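Local atomic coordinates of uncharacterized protein (Vibrio parahaemolyticus, PDB entry 1ZBP), a protein that is of unknown function but belongs to the ImpE family, joining an N-terminal array of helices to a C-terminal domain rich in antiparallel beta-strands. Residues Ala88-Val93 / Gly163-Val168. Residues are numbered along the deposited sequence; the frame is centred on the assembly and turned at random.
Sequences AATAKV and GNYFLV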
loop_
_atom_site.group_PDB
_atom_site.type_symbol
_atom_site.label_atom_id
_atom_site.label_comp_id
_atom_site.label_asym_id
_atom_site.label_seq_id
_atom_site.Cartn_x
_atom_site.Cartn_y
_atom_site.Cartn_z
ATOM N N ALA A 88 -11.607 11.079 -6.237
ATOM C CA ALA A 88 -11.709 11.016 -4.778
ATOM C C ALA A 88 -12.402 9.743 -4.301
ATOM O O ALA A 88 -13.563 9.501 -4.629
ATOM C CB ALA A 88 -12.454 12.241 -4.244
ATOM N N ALA A 89 -11.686 8.943 -3.515
ATOM C CA ALA A 89 -12.209 7.688 -2.984
ATOM C C ALA A 89 -11.395 7.268 -1.765
ATOM O O ALA A 89 -11.325 6.088 -1.432
ATOM C CB ALA A 89 -12.133 6.603 -4.052
ATOM N N THR A 90 -10.792 8.245 -1.097
ATOM C CA THR A 90 -9.960 7.980 0.068
ATOM C C THR A 90 -10.358 8.809 1.293
ATOM O O THR A 90 -10.843 9.936 1.172
ATOM C CB THR A 90 -8.487 8.279 -0.267
ATOM O OG1 THR A 90 -7.640 7.764 0.764
ATOM C CG2 THR A 90 -8.266 9.777 -0.361
ATOM N N ALA A 91 -10.139 8.249 2.475
ATOM C CA ALA A 91 -10.455 8.945 3.714
ATOM C C ALA A 91 -9.146 9.337 4.384
ATOM O O ALA A 91 -8.619 8.599 5.215
ATOM C CB ALA A 91 -11.264 8.039 4.636
ATOM N N LYS A 92 -8.611 10.495 4.022
ATOM C CA LYS A 92 -7.365 10.937 4.619
ATOM C C LYS A 92 -7.530 11.749 5.891
ATOM O O LYS A 92 -8.214 12.769 5.912
ATOM C CB LYS A 92 -6.554 11.735 3.615
ATOM C CG LYS A 92 -7.339 12.795 2.922
ATOM C CD LYS A 92 -6.453 13.462 1.928
ATOM C CE LYS A 92 -5.271 14.108 2.626
ATOM N NZ LYS A 92 -4.376 14.793 1.645
ATOM N N VAL A 93 -6.867 11.278 6.942
ATOM C CA VAL A 93 -6.895 11.897 8.258
ATOM C C VAL A 93 -5.755 12.890 8.351
ATOM O O VAL A 93 -5.031 12.920 9.349
ATOM C CB VAL A 93 -6.697 10.840 9.369
ATOM C CG1 VAL A 93 -7.043 11.433 10.727
ATOM C CG2 VAL A 93 -7.550 9.622 9.074
ATOM N N GLY A 163 -12.648 -1.876 5.215
ATOM C CA GLY A 163 -12.443 -1.872 3.776
ATOM C C GLY A 163 -12.296 -0.481 3.201
ATOM O O GLY A 163 -12.617 -0.248 2.040
ATOM N N ASN A 164 -11.825 0.446 4.024
ATOM C CA ASN A 164 -11.595 1.826 3.605
ATOM C C ASN A 164 -10.095 2.092 3.418
ATOM O O ASN A 164 -9.259 1.603 4.187
ATOM C CB ASN A 164 -12.141 2.797 4.647
ATOM C CG ASN A 164 -13.661 2.861 4.653
ATOM O OD1 ASN A 164 -14.290 2.703 5.698
ATOM N ND2 ASN A 164 -14.257 3.108 3.482
ATOM N N TYR A 165 -9.772 2.864 2.384
ATOM C CA TYR A 165 -8.403 3.264 2.050
ATOM C C TYR A 165 -8.085 4.574 2.776
ATOM O O TYR A 165 -8.753 5.595 2.559
ATOM C CB TYR A 165 -8.291 3.454 0.534
ATOM C CG TYR A 165 -7.049 4.179 0.052
ATOM C CD1 TYR A 165 -5.768 3.775 0.451
ATOM C CD2 TYR A 165 -7.152 5.264 -0.827
ATOM C CE1 TYR A 165 -4.616 4.439 -0.017
ATOM C CE2 TYR A 165 -6.017 5.930 -1.291
ATOM C CZ TYR A 165 -4.756 5.516 -0.885
ATOM O OH TYR A 165 -3.644 6.191 -1.335
ATOM N N PHE A 166 -7.077 4.540 3.645
ATOM C CA PHE A 166 -6.669 5.723 4.412
ATOM C C PHE A 166 -5.297 6.285 4.024
ATOM O O PHE A 166 -4.371 5.539 3.721
ATOM C CB PHE A 166 -6.630 5.411 5.915
ATOM C CG PHE A 166 -7.970 5.453 6.592
ATOM C CD1 PHE A 166 -8.911 4.439 6.390
ATOM C CD2 PHE A 166 -8.281 6.497 7.474
ATOM C CE1 PHE A 166 -10.144 4.461 7.064
ATOM C CE2 PHE A 166 -9.500 6.534 8.152
ATOM C CZ PHE A 166 -10.444 5.509 7.950
ATOM N N LEU A 167 -5.194 7.611 4.048
ATOM C CA LEU A 167 -3.963 8.335 3.773
ATOM C C LEU A 167 -3.699 9.083 5.067
ATOM O O LEU A 167 -4.431 10.015 5.426
ATOM C CB LEU A 167 -4.138 9.312 2.615
ATOM C CG LEU A 167 -3.717 8.745 1.252
ATOM C CD1 LEU A 167 -4.077 9.732 0.146
ATOM C CD2 LEU A 167 -2.213 8.469 1.249
ATOM N N VAL A 168 -2.659 8.660 5.776
ATOM C CA VAL A 168 -2.349 9.238 7.064
ATOM C C VAL A 168 -0.974 9.876 7.114
ATOM O O VAL A 168 0.037 9.248 6.787
ATOM C CB VAL A 168 -2.460 8.160 8.158
ATOM C CG1 VAL A 168 -2.049 8.722 9.493
ATOM C CG2 VAL A 168 -3.898 7.640 8.202
#
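Thr-90 and Ala-91 together grip the backbone oxygen of Tyr-165, where the short extended run Ala-91 to Lys-92 lies beside strand 165-169 in parallel direction. Ala-91 N gives a nearly straight bond, 3.0 Å to Tyr-165 O with 173° at the hydrogen, and reaches the oxygen nearly along the C=O axis. Thr-90 OG1 donates to the same Tyr-165 O, also at 3.0 Å, but from above the carbonyl plane. OG1, anti to the backbone N (chi1 -168°), is placed on the side of Tyr-165; the same hydroxyl lies oblique to the Tyr-165 ring, nearest CD2. Further on, Val-93 N makes a weak, bent bond to Leu-167 O. Phe-166 can be followed outward from its backbone. CB stays 3.8 Å from Ala-91 O; CG, placed anti to the carbonyl carbon (chi1 -81°), comes closer to that oxygen, and CD2 closer still. CD2 also meets Val-93 CG2 at 3.6 Å, the methyl lying at the ring edge, in plane, and CE2 lies against the same methyl at 3.8 Å. Over one face, Ala-91 CB sits above the ring centre, 4.2 Å from the centroid, a CH-pi contact. On the other side of the sheet, Lys-92 CB packs on Leu-167 CB at 3.6 Å; beyond it the lysine chain touches Thr-101 and Leu-104 of helix 98-113, and NZ makes a weak hydrogen bond to Tyr-155 OH. Tyr-165 OH is hydrogen-bonded to Glu-157, and Leu-167 also touches Phe-84 of helix 65-84. Antiparallel strand 155-159 flanks strand 165-169 on its far edge, so the contact forms one margin of a small three-stranded mixed sheet, in which a loosely bonded edge strand from the segment linking helices 65-84 and 98-113 is added to a beta-hairpin within the ImpE family region.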